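Local coordinates for protein telomeric DNA-binding factor trf1 (Schizosaccharomyces pombe, PDB 6K5S) that probably binds telomere-type DNA repeats and has a mainly helical domain of the telomere repeat binding factor family, at residues Q134-A139 with S197-L202; D149-L154 with A188-L193; I100-L105 with Y206-F211. All blocks are in the same frame, centred on the assembly; numbering follows the deposited sequence.

Interaction 1 (Q134-A139 with S197-L202); sequences QAYISA and SPQEAL
The phenol ring of Tyr136 is met along its edge by the 197-202 segment, where the second flat group, the side-chain amide of Gln199, receives its hydroxyl. The planes of ring and amide stand 75° apart, and the two side chains cross at about a right angle. Leu202 comes to the same rim of the ring, its methyl CD1 lying in the ring plane 3.7 Å from Tyr136 CE2. Lys147, Ile150 and Leu151 of helix 147-154 also touch Tyr136, so this side chain contacts both that helix and the 197-202 segment.

The polar part is a single short bond, Tyr136 OH giving its proton to Gln199 OE1 at 2.6 Å. The hydroxyl sits above the carbonyl plane, 38° out of it, and makes an angle of 128° at the oxygen, so the bond is not aimed along a lone pair. The chain of Gln199 is bent at chi2, which brings OE1 to the tyrosine hydroxyl. The nitrogen NE2 is used as well: it donates to the backbone oxygens of Leu193 and Phe196, which fixes which end of the amide faces the tyrosine.

Beside this, Ile137 supplies the apolar part one residue further on. Its CG1 approaches Leu202 CB at 4.1 Å, and Ile137 CD1 rests 3.9 Å from the carbonyl oxygen of Leu202, a purely van der Waals meeting.

The principle illustrated is that of a linker held to a helix: a short 3-10 turn, residues 199-201, and the start of helix 202-205 are fastened to helix 122-141 by one tyrosine bond and an aliphatic patch, within an all-helical domain of the telomere repeat binding factor family.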
loop_
_atom_site.group_PDB
_atom_site.type_symbol
_atom_site.label_atom_id
_atom_site.label_comp_id
_atom_site.label_asym_id
_atom_site.label_seq_id
_atom_site.Cartn_x
_atom_site.Cartn_y
_atom_site.Cartn_z
ATOM N N GLN A 134 -26.950 18.757 2.484
ATOM C CA GLN A 134 -25.698 19.351 2.021
ATOM C C GLN A 134 -25.529 19.206 0.511
ATOM O O GLN A 134 -24.994 20.111 -0.142
ATOM C CB GLN A 134 -24.493 18.738 2.749
ATOM C CG GLN A 134 -24.449 19.034 4.274
ATOM C CD GLN A 134 -24.552 20.532 4.592
ATOM O OE1 GLN A 134 -23.864 21.348 3.980
ATOM N NE2 GLN A 134 -25.398 20.883 5.556
ATOM N N ALA A 135 -25.942 18.071 -0.066
ATOM C CA ALA A 135 -25.874 17.965 -1.525
ATOM C C ALA A 135 -26.728 19.043 -2.183
ATOM O O ALA A 135 -26.324 19.639 -3.187
ATOM C CB ALA A 135 -26.313 16.578 -1.993
ATOM N N TYR A 136 -27.924 19.288 -1.634
ATOM C CA TYR A 136 -28.789 20.324 -2.169
ATOM C C TYR A 136 -28.120 21.691 -2.073
ATOM O O TYR A 136 -28.099 22.451 -3.049
ATOM C CB TYR A 136 -30.143 20.309 -1.434
ATOM C CG TYR A 136 -31.026 21.502 -1.755
ATOM C CD1 TYR A 136 -31.606 21.639 -3.021
ATOM C CD2 TYR A 136 -31.277 22.496 -0.800
ATOM C CE1 TYR A 136 -32.418 22.735 -3.334
ATOM C CE2 TYR A 136 -32.076 23.600 -1.101
ATOM C CZ TYR A 136 -32.660 23.702 -2.378
ATOM O OH TYR A 136 -33.466 24.772 -2.702
ATOM N N ILE A 137 -27.544 22.005 -0.910
ATOM C CA ILE A 137 -26.936 23.316 -0.692
ATOM C C ILE A 137 -25.744 23.509 -1.613
ATOM O O ILE A 137 -25.569 24.576 -2.213
ATOM C CB ILE A 137 -26.544 23.467 0.786
ATOM C CG1 ILE A 137 -27.818 23.622 1.627
ATOM C CG2 ILE A 137 -25.568 24.637 0.958
ATOM C CD1 ILE A 137 -27.590 23.403 3.133
ATOM N N SER A 138 -24.918 22.481 -1.761
ATOM C CA SER A 138 -23.793 22.585 -2.691
ATOM C C SER A 138 -24.274 22.719 -4.134
ATOM O O SER A 138 -23.748 23.538 -4.898
ATOM C CB SER A 138 -22.871 21.370 -2.550
ATOM O OG SER A 138 -21.858 21.402 -3.556
ATOM N N ALA A 139 -25.268 21.921 -4.528
ATOM C CA ALA A 139 -25.730 21.976 -5.911
ATOM C C ALA A 139 -26.294 23.355 -6.227
ATOM O O ALA A 139 -26.033 23.905 -7.307
ATOM C CB ALA A 139 -26.761 20.888 -6.160
ATOM N N SER A 197 -36.526 30.809 2.696
ATOM C CA SER A 197 -36.159 32.054 2.069
ATOM C C SER A 197 -35.444 32.870 3.134
ATOM O O SER A 197 -35.945 32.947 4.265
ATOM C CB SER A 197 -37.371 32.820 1.546
ATOM O OG SER A 197 -36.993 34.098 1.068
ATOM N N PRO A 198 -34.287 33.476 2.820
ATOM C CA PRO A 198 -33.609 33.406 1.521
ATOM C C PRO A 198 -32.794 32.113 1.350
ATOM O O PRO A 198 -32.137 31.669 2.282
ATOM C CB PRO A 198 -32.681 34.619 1.553
ATOM C CG PRO A 198 -32.312 34.738 3.002
ATOM C CD PRO A 198 -33.524 34.275 3.798
ATOM N N GLN A 199 -32.823 31.554 0.145
ATOM C CA GLN A 199 -32.148 30.287 -0.125
ATOM C C GLN A 199 -30.657 30.354 0.186
ATOM O O GLN A 199 -30.078 29.385 0.690
ATOM C CB GLN A 199 -32.379 29.899 -1.581
ATOM C CG GLN A 199 -33.753 29.365 -1.838
ATOM C CD GLN A 199 -33.906 27.929 -1.356
ATOM O OE1 GLN A 199 -33.069 27.086 -1.645
ATOM N NE2 GLN A 199 -34.976 27.654 -0.616
ATOM N N GLU A 200 -30.024 31.498 -0.082
ATOM C CA GLU A 200 -28.590 31.620 0.145
ATOM C C GLU A 200 -28.229 31.489 1.623
ATOM O O GLU A 200 -27.067 31.223 1.957
ATOM C CB GLU A 200 -28.104 32.948 -0.429
ATOM C CG GLU A 200 -28.608 33.221 -1.873
ATOM C CD GLU A 200 -29.895 34.054 -1.922
ATOM O OE1 GLU A 200 -29.794 35.291 -2.124
ATOM O OE2 GLU A 200 -31.008 33.484 -1.775
ATOM N N ALA A 201 -29.197 31.643 2.515
ATOM C CA ALA A 201 -28.956 31.496 3.943
ATOM C C ALA A 201 -28.949 30.048 4.408
ATOM O O ALA A 201 -28.688 29.799 5.593
ATOM C CB ALA A 201 -30.017 32.261 4.744
ATOM N N LEU A 202 -29.248 29.089 3.529
ATOM C CA LEU A 202 -29.443 27.723 4.008
ATOM C C LEU A 202 -28.165 27.152 4.617
ATOM O O LEU A 202 -28.228 26.361 5.562
ATOM C CB LEU A 202 -29.966 26.837 2.877
ATOM C CG LEU A 202 -31.502 26.886 2.782
ATOM C CD1 LEU A 202 -32.017 26.124 1.563
ATOM C CD2 LEU A 202 -32.178 26.390 4.059
#

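Interaction 2 (D149-L154 with A188-L193); sequences DILNDL and ARKERL
Lys190 and Asn152 make the polar bond of this contact, while Leu151 and Leu193 make its apolar half. The ammonium NZ of Lys190 donates to Asn152 OD1 at 2.6 Å; seen from the acceptor, the C=O to nitrogen angle is 150° and the nitrogen is tilted somewhat from the carbonyl plane. Lys190 bridges the gap by being fully drawn out: CG lies opposite the backbone N (chi1 -168°) and every later torsion is extended. Its methylene carbon CE therefore passes close to helix 147-154, 3.5 Å from the backbone oxygen of Leu151 and 4.1 Å from Leu151 CB. Deeper in the interface the leucines meet obliquely, the branch CD2 of Leu151 coming within 4.0 Å of Leu193 CB and equally near Leu193 CD1.

In the next shell, Lys190 NZ has a second, weak hydrogen bond to the backbone oxygen of Phe155, just beyond the last turn of the helix. Phe155 also touches Leu193, as does Tyr206. Ile150, a neighbour of Leu151 in sequence, packs on Ala139 and Met140, and Arg189 forms a salt bridge with Glu130, so both helices are also tied to helix 122-141.

All this rests on two nearly antiparallel helical segments, 171° between their directions, whose axes come no closer than 10.7 Å. At that separation the gap is spanned by long side chains.

The chemistry is graded accordingly: buried leucines lie toward the interior, and the lysine-amide bond lies toward the exposed rim. Because the ammonium meets oxygens near the C-terminal end of helix 147-154, its positive charge probably interacts favourably with the carbonyl-rich end of that helix, although the partner in the bond itself is a neutral amide.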
loop_
_atom_site.group_PDB
_atom_site.type_symbol
_atom_site.label_atom_id
_atom_site.label_comp_id
_atom_site.label_asym_id
_atom_site.label_seq_id
_atom_site.Cartn_x
_atom_site.Cartn_y
_atom_site.Cartn_z
ATOM N N ASP A 149 -35.720 20.980 -9.387
ATOM C CA ASP A 149 -35.097 19.818 -10.023
ATOM C C ASP A 149 -34.117 19.130 -9.078
ATOM O O ASP A 149 -34.075 17.892 -8.977
ATOM C CB ASP A 149 -34.366 20.234 -11.307
ATOM C CG ASP A 149 -35.297 20.762 -12.373
ATOM O OD1 ASP A 149 -36.538 20.750 -12.156
ATOM O OD2 ASP A 149 -34.775 21.198 -13.429
ATOM N N ILE A 150 -33.279 19.922 -8.419
ATOM C CA ILE A 150 -32.320 19.374 -7.465
ATOM C C ILE A 150 -33.040 18.592 -6.380
ATOM O O ILE A 150 -32.669 17.456 -6.039
ATOM C CB ILE A 150 -31.472 20.507 -6.863
ATOM C CG1 ILE A 150 -30.882 21.336 -7.997
ATOM C CG2 ILE A 150 -30.439 19.931 -5.917
ATOM C CD1 ILE A 150 -29.709 22.118 -7.616
ATOM N N LEU A 151 -34.095 19.183 -5.840
ATOM C CA LEU A 151 -34.758 18.578 -4.698
ATOM C C LEU A 151 -35.461 17.291 -5.089
ATOM O O LEU A 151 -35.483 16.337 -4.304
ATOM C CB LEU A 151 -35.732 19.566 -4.070
ATOM C CG LEU A 151 -35.057 20.622 -3.209
ATOM C CD1 LEU A 151 -35.976 21.815 -2.903
ATOM C CD2 LEU A 151 -34.567 19.977 -1.900
ATOM N N ASN A 152 -36.040 17.241 -6.296
ATOM C CA ASN A 152 -36.735 16.032 -6.718
ATOM C C ASN A 152 -35.756 14.893 -6.950
ATOM O O ASN A 152 -36.114 13.725 -6.768
ATOM C CB ASN A 152 -37.567 16.296 -7.980
ATOM C CG ASN A 152 -38.879 17.016 -7.685
ATOM O OD1 ASN A 152 -39.303 17.146 -6.529
ATOM N ND2 ASN A 152 -39.519 17.511 -8.739
ATOM N N ASP A 153 -34.511 15.206 -7.327
ATOM C CA ASP A 153 -33.496 14.163 -7.422
ATOM C C ASP A 153 -33.062 13.698 -6.042
ATOM O O ASP A 153 -32.895 12.496 -5.806
ATOM C CB ASP A 153 -32.276 14.667 -8.192
ATOM C CG ASP A 153 -32.539 14.811 -9.665
ATOM O OD1 ASP A 153 -33.638 14.420 -10.125
ATOM O OD2 ASP A 153 -31.647 15.325 -10.358
ATOM N N LEU A 154 -32.864 14.639 -5.120
ATOM C CA LEU A 154 -32.269 14.283 -3.841
ATOM C C LEU A 154 -33.279 13.715 -2.859
ATOM O O LEU A 154 -32.894 12.955 -1.971
ATOM C CB LEU A 154 -31.589 15.500 -3.229
ATOM C CG LEU A 154 -30.242 15.824 -3.864
ATOM C CD1 LEU A 154 -29.772 17.163 -3.333
ATOM C CD2 LEU A 154 -29.213 14.721 -3.595
ATOM N N ALA A 188 -40.558 16.059 4.985
ATOM C CA ALA A 188 -40.588 17.316 5.727
ATOM C C ALA A 188 -39.369 18.182 5.430
ATOM O O ALA A 188 -39.485 19.412 5.326
ATOM C CB ALA A 188 -40.681 17.030 7.225
ATOM N N ARG A 189 -38.184 17.566 5.311
ATOM C CA ARG A 189 -36.979 18.336 5.023
ATOM C C ARG A 189 -37.017 18.908 3.609
ATOM O O ARG A 189 -36.597 20.054 3.380
ATOM C CB ARG A 189 -35.736 17.461 5.236
ATOM C CG ARG A 189 -34.433 18.125 4.832
ATOM C CD ARG A 189 -34.149 19.339 5.709
ATOM N NE ARG A 189 -34.084 18.983 7.128
ATOM C CZ ARG A 189 -32.975 18.616 7.763
ATOM N NH1 ARG A 189 -31.816 18.526 7.111
ATOM N NH2 ARG A 189 -33.020 18.320 9.054
ATOM N N LYS A 190 -37.544 18.140 2.654
ATOM C CA LYS A 190 -37.685 18.649 1.291
ATOM C C LYS A 190 -38.554 19.903 1.263
ATOM O O LYS A 190 -38.186 20.915 0.656
ATOM C CB LYS A 190 -38.264 17.558 0.390
ATOM C CG LYS A 190 -38.190 17.841 -1.095
ATOM C CD LYS A 190 -39.062 16.859 -1.864
ATOM C CE LYS A 190 -38.753 16.910 -3.344
ATOM N NZ LYS A 190 -39.751 16.147 -4.149
ATOM N N GLU A 191 -39.700 19.859 1.946
ATOM C CA GLU A 191 -40.598 21.007 1.968
ATOM C C GLU A 191 -39.934 22.207 2.628
ATOM O O GLU A 191 -39.977 23.323 2.096
ATOM C CB GLU A 191 -41.895 20.633 2.692
ATOM C CG GLU A 191 -42.707 21.832 3.201
ATOM C CD GLU A 191 -44.185 21.505 3.365
ATOM O OE1 GLU A 191 -44.515 20.299 3.459
ATOM O OE2 GLU A 191 -45.013 22.446 3.398
ATOM N N ARG A 192 -39.313 22.006 3.797
ATOM C CA ARG A 192 -38.612 23.113 4.442
ATOM C C ARG A 192 -37.559 23.706 3.517
ATOM O O ARG A 192 -37.397 24.932 3.445
ATOM C CB ARG A 192 -37.976 22.655 5.755
ATOM C CG ARG A 192 -36.914 23.620 6.264
ATOM C CD ARG A 192 -36.711 23.530 7.760
ATOM N NE ARG A 192 -37.682 24.349 8.472
ATOM C CZ ARG A 192 -38.803 23.866 8.989
ATOM N NH1 ARG A 192 -39.642 24.669 9.622
ATOM N NH2 ARG A 192 -39.078 22.571 8.866
ATOM N N LEU A 193 -36.849 22.852 2.776
ATOM C CA LEU A 193 -35.800 23.355 1.903
ATOM C C LEU A 193 -36.389 24.133 0.733
ATOM O O LEU A 193 -35.851 25.179 0.346
ATOM C CB LEU A 193 -34.929 22.191 1.410
ATOM C CG LEU A 193 -33.969 21.610 2.457
ATOM C CD1 LEU A 193 -33.268 20.393 1.896
ATOM C CD2 LEU A 193 -32.948 22.619 2.968
#

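Interaction 3 (I100-L105 with Y206-F211); sequences IGFFHL and YPWGKF
Phe102 and Trp208 bring together the first turns of two helices of this all-helical domain, which belongs to the telomere repeat binding factor family. Each aromatic residue directly follows an N-cap, Gly101 for helix 102-113 and Pro207 for helix 208-222, and the two helix starts are spanned by side chains alone: the CA atoms of Phe102 and Trp208 remain 12.9 Å apart.

The aromatic interaction is the whole of the direct contact. The rings approach from opposite directions with their planes at 90°, and 5.6 Å separates the centroid of the Phe102 ring from that of the six-membered ring of Trp208. Phe102 uses its edge, with Trp208 CZ3 near the plane of the phenyl ring, whereas the phenyl meets the indole obliquely. The indole reaches so far because its CG is anti to the backbone N (chi1 177°), which sends the benzo end across the gap.

Both rings also pack on a third helix. Phe102 lies on Ala135 and Ser138 of helix 122-141, and Trp208 on Gln134 of the same helix, so that helix is a support common to both rings.

No hydrogen bond crosses between the two segments; those nearby hold the backbones. Gln134 NE2 donates to the backbone oxygen of Tyr206, tying the approach to helix 208-222 to that support. At the other helix start, Leu105 N bonds to the oxygen of Gly101 at 3.1 Å, closing the first turn that carries the phenyl ring.

The closest touch is Phe102 CZ against Trp208 CZ3 at 3.4 Å, with Trp208 CH2 following at 3.5 Å from the same CZ atom.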
loop_
_atom_site.group_PDB
_atom_site.type_symbol
_atom_site.label_atom_id
_atom_site.label_comp_id
_atom_site.label_asym_id
_atom_site.label_seq_id
_atom_site.Cartn_x
_atom_site.Cartn_y
_atom_site.Cartn_z
ATOM N N ILE A 100 -14.972 13.336 -4.872
ATOM C CA ILE A 100 -16.181 12.579 -5.163
ATOM C C ILE A 100 -17.366 13.509 -4.937
ATOM O O ILE A 100 -17.557 14.030 -3.835
ATOM C CB ILE A 100 -16.273 11.302 -4.308
ATOM C CG1 ILE A 100 -15.026 10.450 -4.574
ATOM C CG2 ILE A 100 -17.545 10.525 -4.621
ATOM C CD1 ILE A 100 -14.933 9.156 -3.789
ATOM N N GLY A 101 -18.122 13.753 -5.990
ATOM C CA GLY A 101 -19.166 14.753 -5.929
ATOM C C GLY A 101 -20.325 14.313 -5.061
ATOM O O GLY A 101 -20.505 13.133 -4.756
ATOM N N PHE A 102 -21.108 15.297 -4.626
ATOM C CA PHE A 102 -22.239 15.007 -3.751
ATOM C C PHE A 102 -23.254 14.089 -4.417
ATOM O O PHE A 102 -23.891 13.284 -3.732
ATOM C CB PHE A 102 -22.924 16.303 -3.321
ATOM C CG PHE A 102 -22.290 16.964 -2.133
ATOM C CD1 PHE A 102 -22.401 16.406 -0.869
ATOM C CD2 PHE A 102 -21.613 18.167 -2.277
ATOM C CE1 PHE A 102 -21.827 17.031 0.245
ATOM C CE2 PHE A 102 -21.054 18.807 -1.168
ATOM C CZ PHE A 102 -21.146 18.228 0.090
ATOM N N PHE A 103 -23.410 14.171 -5.739
ATOM C CA PHE A 103 -24.322 13.256 -6.417
ATOM C C PHE A 103 -23.932 11.808 -6.145
ATOM O O PHE A 103 -24.801 10.970 -5.889
ATOM C CB PHE A 103 -24.340 13.522 -7.929
ATOM C CG PHE A 103 -25.137 12.504 -8.715
ATOM C CD1 PHE A 103 -24.585 11.273 -9.071
ATOM C CD2 PHE A 103 -26.449 12.769 -9.074
ATOM C CE1 PHE A 103 -25.330 10.336 -9.776
ATOM C CE2 PHE A 103 -27.195 11.845 -9.775
ATOM C CZ PHE A 103 -26.635 10.622 -10.125
ATOM N N HIS A 104 -22.626 11.499 -6.188
ATOM C CA HIS A 104 -22.178 10.128 -5.975
ATOM C C HIS A 104 -22.232 9.739 -4.511
ATOM O O HIS A 104 -22.455 8.561 -4.204
ATOM C CB HIS A 104 -20.754 9.926 -6.493
ATOM C CG HIS A 104 -20.674 9.839 -7.979
ATOM N ND1 HIS A 104 -19.916 10.707 -8.734
ATOM C CD2 HIS A 104 -21.297 9.019 -8.857
ATOM C CE1 HIS A 104 -20.056 10.407 -10.015
ATOM N NE2 HIS A 104 -20.888 9.388 -10.116
ATOM N N LEU A 105 -21.974 10.686 -3.606
ATOM C CA LEU A 105 -22.123 10.396 -2.183
ATOM C C LEU A 105 -23.564 9.998 -1.865
ATOM O O LEU A 105 -23.815 8.999 -1.176
ATOM C CB LEU A 105 -21.682 11.601 -1.350
ATOM C CG LEU A 105 -20.197 11.959 -1.464
ATOM C CD1 LEU A 105 -19.808 13.037 -0.474
ATOM C CD2 LEU A 105 -19.321 10.731 -1.300
ATOM N N TYR A 206 -28.024 25.143 7.958
ATOM C CA TYR A 206 -27.494 23.783 8.003
ATOM C C TYR A 206 -26.000 23.886 7.724
ATOM O O TYR A 206 -25.542 23.589 6.606
ATOM C CB TYR A 206 -28.209 22.874 7.003
ATOM C CG TYR A 206 -29.706 22.758 7.231
ATOM C CD1 TYR A 206 -30.223 21.942 8.228
ATOM C CD2 TYR A 206 -30.595 23.456 6.429
ATOM C CE1 TYR A 206 -31.595 21.828 8.421
ATOM C CE2 TYR A 206 -31.958 23.356 6.612
ATOM C CZ TYR A 206 -32.456 22.550 7.612
ATOM O OH TYR A 206 -33.822 22.471 7.772
ATOM N N PRO A 207 -25.211 24.329 8.711
ATOM C CA PRO A 207 -23.785 24.570 8.470
ATOM C C PRO A 207 -23.038 23.284 8.146
ATOM O O PRO A 207 -23.341 22.207 8.665
ATOM C CB PRO A 207 -23.298 25.178 9.794
ATOM C CG PRO A 207 -24.224 24.612 10.826
ATOM C CD PRO A 207 -25.573 24.535 10.128
ATOM N N TRP A 208 -22.047 23.419 7.263
ATOM C CA TRP A 208 -21.235 22.270 6.875
ATOM C C TRP A 208 -20.519 21.671 8.079
ATOM O O TRP A 208 -20.547 20.452 8.294
ATOM C CB TRP A 208 -20.238 22.694 5.804
ATOM C CG TRP A 208 -19.292 21.626 5.374
ATOM C CD1 TRP A 208 -17.949 21.592 5.583
ATOM C CD2 TRP A 208 -19.614 20.448 4.628
ATOM N NE1 TRP A 208 -17.405 20.458 5.011
ATOM C CE2 TRP A 208 -18.412 19.741 4.417
ATOM C CE3 TRP A 208 -20.806 19.917 4.131
ATOM C CZ2 TRP A 208 -18.368 18.532 3.723
ATOM C CZ3 TRP A 208 -20.767 18.731 3.426
ATOM C CH2 TRP A 208 -19.557 18.041 3.239
ATOM N N GLY A 209 -19.895 22.524 8.892
ATOM C CA GLY A 209 -19.170 22.034 10.055
ATOM C C GLY A 209 -20.005 21.121 10.925
ATOM O O GLY A 209 -19.520 20.101 11.419
ATOM N N LYS A 210 -21.289 21.448 11.087
ATOM C CA LYS A 210 -22.162 20.564 11.845
ATOM C C LYS A 210 -22.344 19.224 11.138
ATOM O O LYS A 210 -22.367 18.172 11.789
ATOM C CB LYS A 210 -23.512 21.239 12.091
ATOM C CG LYS A 210 -24.338 20.545 13.146
ATOM C CD LYS A 210 -25.662 21.276 13.386
ATOM C CE LYS A 210 -26.839 20.399 13.007
ATOM N NZ LYS A 210 -26.873 19.156 13.815
ATOM N N PHE A 211 -22.470 19.226 9.808
ATOM C CA PHE A 211 -22.589 17.934 9.135
ATOM C C PHE A 211 -21.295 17.144 9.247
ATOM O O PHE A 211 -21.318 15.922 9.433
ATOM C CB PHE A 211 -22.981 18.110 7.664
ATOM C CG PHE A 211 -22.976 16.816 6.894
ATOM C CD1 PHE A 211 -23.944 15.864 7.124
ATOM C CD2 PHE A 211 -21.979 16.542 5.974
ATOM C CE1 PHE A 211 -23.943 14.666 6.429
ATOM C CE2 PHE A 211 -21.963 15.338 5.276
ATOM C CZ PHE A 211 -22.942 14.403 5.503
#

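How the interactions relate
Helix 122-141 is the element the three contacts share: interaction 1 uses it directly, and helices 147-154 and 102-113, which serve interactions 2 and 3, both pack on it. Interactions 1 and 2, with centres about 11 Å apart, are partly buried and lie about 19 Å from the centre of the chain; each pairs apolar packing with one hydrogen bond. Interaction 3, about 9 Å from that centre, is nonetheless a surface contact and is purely aromatic. Tyr206 links interactions 2 and 3, its ring against Arg189 and Leu193 and its hydroxyl near Arg192. In sequence the contacts are nested, 2 inside 1 and 1 inside 3.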